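Local coordinates for uronate isomerase (Caulobacter crescentus, PDB 2Q01), which interconverts D-glucuronate and D-fructuronate, and likewise D-galacturonate and D-tagaturonate, in pentose and glucuronate interconversion, at residues T21-A25 / A441-A445; W228-L232 / M291-M295. All coordinates share one frame; numbering follows the deposited sequence. Where two conformers were deposited one is given.

Contact 1: residues T21-A25 / A441-A445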
ATOM      1  N   THR B  21      15.686  18.411 -11.597  1.00 41.05           N
ATOM      2  CA  THR B  21      14.343  17.866 -11.796  1.00 37.81           C
ATOM      3  C   THR B  21      13.315  18.995 -11.914  1.00 41.20           C
ATOM      4  O   THR B  21      12.502  19.009 -12.843  1.00 34.28           O
ATOM      5  CB  THR B  21      13.956  16.885 -10.669  1.00 40.63           C
ATOM      6  OG1 THR B  21      15.008  15.932 -10.488  1.00 47.67           O
ATOM      7  CG2 THR B  21      12.683  16.136 -11.015  1.00 44.95           C
ATOM      8  N   ARG B  22      13.394  19.954 -10.991  1.00 31.20           N
ATOM      9  CA  ARG B  22      12.517  21.123 -10.958  1.00 24.87           C
ATOM     10  C   ARG B  22      12.496  21.899 -12.266  1.00 27.71           C
ATOM     11  O   ARG B  22      11.436  22.353 -12.706  1.00 37.92           O
ATOM     12  CB  ARG B  22      12.927  22.042  -9.796  1.00 32.77           C
ATOM     13  CG  ARG B  22      12.223  23.392  -9.731  1.00 18.07           C
ATOM     14  CD  ARG B  22      12.422  24.046  -8.373  1.00 23.76           C
ATOM     15  NE  ARG B  22      11.569  23.426  -7.365  1.00 31.41           N
ATOM     16  CZ  ARG B  22      11.133  24.028  -6.261  1.00 40.10           C
ATOM     17  NH1 ARG B  22      11.467  25.287  -6.002  1.00 39.62           N
ATOM     18  NH2 ARG B  22      10.354  23.366  -5.414  1.00 35.01           N
ATOM     19  N   SER B  23      13.661  22.026 -12.899  1.00 27.98           N
ATOM     20  CA  SER B  23      13.771  22.792 -14.131  0.50 23.96           C
ATOM     21  C   SER B  23      13.219  22.055 -15.343  1.00 30.87           C
ATOM     22  O   SER B  23      12.728  22.689 -16.277  1.00 42.87           O
ATOM     23  CB  SER B  23      15.206  23.233 -14.384  0.50 28.06           C
ATOM     24  OG  SER B  23      15.209  24.294 -15.319  0.50 43.03           O
ATOM     25  N   TYR B  24      13.301  20.722 -15.329  1.00 35.33           N
ATOM     26  CA  TYR B  24      12.619  19.906 -16.347  1.00 36.37           C
ATOM     27  C   TYR B  24      11.102  20.045 -16.153  1.00 41.94           C
ATOM     28  O   TYR B  24      10.358  20.238 -17.119  1.00 47.10           O
ATOM     29  CB  TYR B  24      12.998  18.426 -16.251  1.00 31.97           C
ATOM     30  CG  TYR B  24      14.327  18.012 -16.858  1.00 36.94           C
ATOM     31  CD1 TYR B  24      15.242  17.271 -16.112  1.00 41.30           C
ATOM     32  CD2 TYR B  24      14.658  18.324 -18.181  1.00 40.32           C
ATOM     33  CE1 TYR B  24      16.457  16.865 -16.649  1.00 38.68           C
ATOM     34  CE2 TYR B  24      15.879  17.923 -18.730  1.00 39.14           C
ATOM     35  CZ  TYR B  24      16.773  17.192 -17.953  1.00 50.99           C
ATOM     36  OH  TYR B  24      17.984  16.778 -18.463  1.00 49.63           O
ATOM     37  N   ALA B  25      10.670  19.961 -14.893  1.00 41.66           N
ATOM     38  CA  ALA B  25       9.267  20.093 -14.494  1.00 39.82           C
ATOM     39  C   ALA B  25       8.667  21.413 -14.944  1.00 37.12           C
ATOM     40  O   ALA B  25       7.620  21.431 -15.592  1.00 45.82           O
ATOM     41  CB  ALA B  25       9.130  19.929 -12.979  1.00 36.91           C
ATOM     42  N   ALA B 441       9.354  14.760 -15.125  1.00 34.09           N
ATOM     43  CA  ALA B 441      10.670  15.359 -14.862  1.00 32.69           C
ATOM     44  C   ALA B 441      11.619  14.430 -14.125  1.00 33.87           C
ATOM     45  O   ALA B 441      12.817  14.436 -14.392  1.00 46.46           O
ATOM     46  CB  ALA B 441      10.514  16.619 -14.078  1.00 33.54           C
ATOM     47  N   ARG B 442      11.082  13.635 -13.198  1.00 42.33           N
ATOM     48  CA  ARG B 442      11.889  12.652 -12.476  1.00 26.64           C
ATOM     49  C   ARG B 442      12.281  11.492 -13.384  1.00 38.33           C
ATOM     50  O   ARG B 442      13.345  10.900 -13.205  1.00 43.37           O
ATOM     51  CB  ARG B 442      11.152  12.127 -11.252  1.00 30.95           C
ATOM     52  CG  ARG B 442      12.060  11.919 -10.050  1.00 52.09           C
ATOM     53  CD  ARG B 442      11.956  10.514  -9.483  1.00 54.95           C
ATOM     54  NE  ARG B 442      10.604  10.168  -9.051  1.00 59.11           N
ATOM     55  CZ  ARG B 442      10.184   8.924  -8.841  1.00 65.23           C
ATOM     56  NH1 ARG B 442      11.010   7.898  -9.025  1.00 48.59           N
ATOM     57  NH2 ARG B 442       8.936   8.704  -8.451  1.00 65.32           N
ATOM     58  N   MET B 443      11.423  11.170 -14.354  1.00 35.61           N
ATOM     59  CA  MET B 443      11.741  10.149 -15.352  1.00 33.03           C
ATOM     60  C   MET B 443      12.869  10.629 -16.249  1.00 33.46           C
ATOM     61  O   MET B 443      13.745   9.846 -16.604  1.00 35.46           O
ATOM     62  CB  MET B 443      10.520   9.763 -16.208  1.00 37.27           C
ATOM     63  CG  MET B 443       9.307   9.235 -15.439  1.00 36.85           C
ATOM     64  SD  MET B 443       9.676   7.862 -14.334  1.00 42.73           S
ATOM     65  CE  MET B 443       9.553   6.491 -15.473  1.00 62.71           C
ATOM     66  N   VAL B 444      12.842  11.914 -16.610  1.00 34.94           N
ATOM     67  CA  VAL B 444      13.882  12.509 -17.450  1.00 25.46           C
ATOM     68  C   VAL B 444      15.206  12.676 -16.695  1.00 30.49           C
ATOM     69  O   VAL B 444      16.266  12.339 -17.228  1.00 41.55           O
ATOM     70  CB  VAL B 444      13.423  13.840 -18.074  1.00 34.00           C
ATOM     71  CG1 VAL B 444      14.548  14.486 -18.881  1.00 36.04           C
ATOM     72  CG2 VAL B 444      12.231  13.609 -18.969  1.00 34.77           C
ATOM     73  N   ALA B 445      15.135  13.160 -15.452  1.00 31.37           N
ATOM     74  CA  ALA B 445      16.321  13.375 -14.607  1.00 18.52           C
ATOM     75  C   ALA B 445      17.051  12.086 -14.251  1.00 28.86           C
ATOM     76  O   ALA B 445      18.269  12.083 -14.109  1.00 40.35           O
ATOM     77  CB  ALA B 445      15.938  14.124 -13.342  1.00 21.43           C
TER
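Ala25 and Ala441 bring their CA atoms within 5.0 Å where helix segments 21-25 and 441-445 cross, the axes 8.4 Å apart at closest and running 127° from each other's direction. The methyl of Ala441 sits at the centre of the crossing: its CB presses on Thr21 O at 3.3 Å and also meets Ala25 N, two atoms hydrogen-bonded to each other within their own helix. Ala25 CB and Tyr24 CB close round the same methyl. Farther along, the Tyr24 ring lies flat over Val444, whose CG1 sits 3.6 Å from the ring centroid and 10° off its normal, a clear CH-pi contact. With an alanine here in place of Tyr24, Val444 CG1 would probably lose its aromatic cover and a gap would open beside Leu451, which touches both side chains. Thr21 keeps CG2 anti to the backbone N (chi1 -50° for OG1), which lays that methyl against the Arg442 backbone while OG1 is hydrogen-bonded to Asp18 OD2 and touches Ala445 CB at 3.5 Å. Ala445 O accepts a hydrogen bond from Arg22 of the second subunit. This is close helix-helix packing through alanines, set at a subunit interface.

Contact 2: residues W228-L232 / M291-M295; sequences WKSYL and MLTEM
The hydroxyl of Tyr231 is hydrogen-bonded to both Val202 O and His235 NE2, and that double grip fixes the far end of a ring whose edge meets Met291. Met291 CE comes to 3.7 Å from Tyr231 CE2, close to the ring plane. The thioether chain reaches out to its sulfur with a bend at chi2 (-48°), and a second bend at chi3 swings the methyl across to that edge. Its SD reaches the rim of a second ring, 3.8 Å from Trp228 CH2 and 79° off the normal of the six-membered ring, and also lies at the Tyr231 edge, 5.4 Å from that ring's centroid. Both sulfur contacts are Met-aromatic. Leu232 packs beside them: CD1 lies over one face of the Trp228 indole, while CD2 is 3.7 Å from Glu294 CG. The carboxylate of Glu294 finds a polar partner in its own helix, OE2 hydrogen-bonding to Gln290 NE2, leaving the aliphatic CG to pack on the leucine. Long side chains bridge segment axes that stay 13.1 Å apart at 54°. No hydrogen bond spans the two segments; cohesion rests on dispersion, probably helped by the sulfur facing the slightly positive hydrogens of two ring edges.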
ATOM      1  N   TRP B 228     -39.560  -5.764 -16.809  1.00 39.70           N
ATOM      2  CA  TRP B 228     -38.148  -5.893 -17.212  1.00 42.44           C
ATOM      3  C   TRP B 228     -37.734  -5.347 -18.578  1.00 45.36           C
ATOM      4  O   TRP B 228     -36.881  -4.460 -18.652  1.00 49.61           O
ATOM      5  CB  TRP B 228     -37.675  -7.340 -17.042  1.00 32.14           C
ATOM      6  CG  TRP B 228     -36.256  -7.609 -17.476  1.00 34.67           C
ATOM      7  CD1 TRP B 228     -35.854  -8.478 -18.451  1.00 38.35           C
ATOM      8  CD2 TRP B 228     -35.056  -7.023 -16.944  1.00 34.04           C
ATOM      9  NE1 TRP B 228     -34.483  -8.473 -18.559  1.00 39.07           N
ATOM     10  CE2 TRP B 228     -33.968  -7.590 -17.645  1.00 38.95           C
ATOM     11  CE3 TRP B 228     -34.793  -6.075 -15.943  1.00 31.70           C
ATOM     12  CZ2 TRP B 228     -32.639  -7.240 -17.378  1.00 34.76           C
ATOM     13  CZ3 TRP B 228     -33.476  -5.727 -15.682  1.00 33.27           C
ATOM     14  CH2 TRP B 228     -32.413  -6.312 -16.394  1.00 34.15           C
ATOM     15  N   LYS B 229     -38.334  -5.868 -19.643  1.00 43.73           N
ATOM     16  CA  LYS B 229     -37.949  -5.484 -20.998  1.00 45.40           C
ATOM     17  C   LYS B 229     -38.205  -4.009 -21.297  1.00 45.69           C
ATOM     18  O   LYS B 229     -37.488  -3.403 -22.101  1.00 43.49           O
ATOM     19  CB  LYS B 229     -38.621  -6.390 -22.037  1.00 49.16           C
ATOM     20  CG  LYS B 229     -37.783  -7.627 -22.390  1.00 66.35           C
ATOM     21  CD  LYS B 229     -38.617  -8.734 -23.033  1.00 86.36           C
ATOM     22  CE  LYS B 229     -39.302  -9.611 -21.984  1.00 82.13           C
ATOM     23  NZ  LYS B 229     -40.205 -10.622 -22.596  1.00 64.02           N
ATOM     24  N   SER B 230     -39.207  -3.435 -20.636  1.00 36.72           N
ATOM     25  CA  SER B 230     -39.507  -2.014 -20.807  1.00 39.30           C
ATOM     26  C   SER B 230     -38.800  -1.115 -19.784  1.00 37.55           C
ATOM     27  O   SER B 230     -38.821   0.109 -19.914  1.00 43.87           O
ATOM     28  CB  SER B 230     -41.019  -1.768 -20.827  1.00 36.65           C
ATOM     29  OG  SER B 230     -41.639  -2.251 -19.655  1.00 36.89           O
ATOM     30  N   TYR B 231     -38.190  -1.726 -18.770  1.00 40.21           N
ATOM     31  CA  TYR B 231     -37.276  -1.027 -17.866  1.00 33.02           C
ATOM     32  C   TYR B 231     -35.972  -0.805 -18.625  1.00 40.94           C
ATOM     33  O   TYR B 231     -35.348   0.257 -18.533  1.00 48.16           O
ATOM     34  CB  TYR B 231     -37.048  -1.856 -16.598  1.00 30.99           C
ATOM     35  CG  TYR B 231     -35.874  -1.434 -15.734  1.00 23.88           C
ATOM     36  CD1 TYR B 231     -36.006  -0.407 -14.793  1.00 23.40           C
ATOM     37  CD2 TYR B 231     -34.643  -2.086 -15.832  1.00 27.74           C
ATOM     38  CE1 TYR B 231     -34.938  -0.030 -13.993  1.00 33.34           C
ATOM     39  CE2 TYR B 231     -33.566  -1.711 -15.040  1.00 26.96           C
ATOM     40  CZ  TYR B 231     -33.722  -0.688 -14.121  1.00 27.08           C
ATOM     41  OH  TYR B 231     -32.659  -0.319 -13.336  1.00 37.79           O
ATOM     42  N   LEU B 232     -35.580  -1.823 -19.385  1.00 40.53           N
ATOM     43  CA  LEU B 232     -34.420  -1.752 -20.255  1.00 40.11           C
ATOM     44  C   LEU B 232     -34.629  -0.789 -21.420  1.00 44.02           C
ATOM     45  O   LEU B 232     -33.701  -0.065 -21.792  1.00 50.09           O
ATOM     46  CB  LEU B 232     -34.046  -3.144 -20.767  1.00 32.27           C
ATOM     47  CG  LEU B 232     -33.466  -4.127 -19.751  1.00 32.23           C
ATOM     48  CD1 LEU B 232     -32.981  -5.370 -20.466  1.00 37.85           C
ATOM     49  CD2 LEU B 232     -32.337  -3.487 -18.953  1.00 37.58           C
ATOM     50  N   MET B 291     -26.713  -5.214 -13.859  1.00 35.60           N
ATOM     51  CA  MET B 291     -26.908  -3.943 -14.551  1.00 34.12           C
ATOM     52  C   MET B 291     -25.625  -3.303 -15.076  1.00 35.64           C
ATOM     53  O   MET B 291     -25.672  -2.570 -16.055  1.00 37.87           O
ATOM     54  CB  MET B 291     -27.679  -2.954 -13.677  1.00 36.26           C
ATOM     55  CG  MET B 291     -29.165  -3.283 -13.525  1.00 41.84           C
ATOM     56  SD  MET B 291     -30.037  -3.645 -15.072  1.00 30.60           S
ATOM     57  CE  MET B 291     -29.986  -2.043 -15.844  1.00 28.42           C
ATOM     58  N   LEU B 292     -24.487  -3.580 -14.436  1.00 39.84           N
ATOM     59  CA  LEU B 292     -23.193  -3.136 -14.961  1.00 32.35           C
ATOM     60  C   LEU B 292     -22.944  -3.743 -16.331  1.00 31.26           C
ATOM     61  O   LEU B 292     -22.540  -3.043 -17.257  1.00 40.45           O
ATOM     62  CB  LEU B 292     -22.041  -3.476 -14.006  1.00 30.57           C
ATOM     63  CG  LEU B 292     -21.686  -2.440 -12.931  1.00 52.23           C
ATOM     64  CD1 LEU B 292     -20.341  -2.763 -12.289  1.00 39.90           C
ATOM     65  CD2 LEU B 292     -21.675  -1.013 -13.489  1.00 48.95           C
ATOM     66  N   THR B 293     -23.219  -5.040 -16.456  1.00 27.35           N
ATOM     67  CA  THR B 293     -23.126  -5.761 -17.730  1.00 31.57           C
ATOM     68  C   THR B 293     -24.176  -5.280 -18.733  1.00 32.03           C
ATOM     69  O   THR B 293     -23.910  -5.187 -19.928  1.00 42.08           O
ATOM     70  CB  THR B 293     -23.268  -7.275 -17.502  1.00 31.10           C
ATOM     71  OG1 THR B 293     -22.205  -7.714 -16.655  1.00 33.26           O
ATOM     72  CG2 THR B 293     -23.207  -8.067 -18.812  1.00 40.83           C
ATOM     73  N   GLU B 294     -25.360  -4.951 -18.230  1.00 44.16           N
ATOM     74  CA  GLU B 294     -26.459  -4.538 -19.081  1.00 41.02           C
ATOM     75  C   GLU B 294     -26.187  -3.175 -19.705  1.00 40.04           C
ATOM     76  O   GLU B 294     -26.495  -2.966 -20.878  1.00 40.47           O
ATOM     77  CB  GLU B 294     -27.773  -4.556 -18.299  1.00 41.61           C
ATOM     78  CG  GLU B 294     -28.974  -5.009 -19.122  1.00 56.15           C
ATOM     79  CD  GLU B 294     -28.908  -6.470 -19.567  1.00 55.00           C
ATOM     80  OE1 GLU B 294     -29.252  -6.751 -20.736  1.00 65.07           O
ATOM     81  OE2 GLU B 294     -28.524  -7.336 -18.756  1.00 45.99           O
ATOM     82  N   MET B 295     -25.568  -2.276 -18.932  1.00 41.74           N
ATOM     83  CA  MET B 295     -25.183  -0.941 -19.417  1.00 28.49           C
ATOM     84  C   MET B 295     -24.068  -1.020 -20.452  1.00 25.31           C
ATOM     85  O   MET B 295     -23.981  -0.173 -21.337  1.00 35.94           O
ATOM     86  CB  MET B 295     -24.737  -0.027 -18.267  1.00 34.87           C
ATOM     87  CG  MET B 295     -25.811   0.369 -17.256  1.00 30.98           C
ATOM     88  SD  MET B 295     -27.030   1.556 -17.817  1.00 41.91           S
ATOM     89  CE  MET B 295     -28.441   0.504 -18.097  1.00 52.75           C
TER

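How the contacts relate
Helix 19-30, close to the N terminus, carries the first half of contact 1, and its partner arrives only on helix 425-445, after 415 intervening residues. Contact 1 therefore closes a loop round most of the chain, joining a helix near the N terminus to one in the C-terminal part. Contact 2 opens and closes wholly within that loop. It joins helix 228-244, which leads to strand 249-252, to helix 281-302, which leads to strand 305-308, neighbours in the parallel sheet of this TIM-barrel-clan protein. The centres of contact 1 and contact 2 are about 48 Å apart, on opposite sides of the chain's centre. Contact 1 adjoins other subunits, whereas no other chain reaches the segments of contact 2.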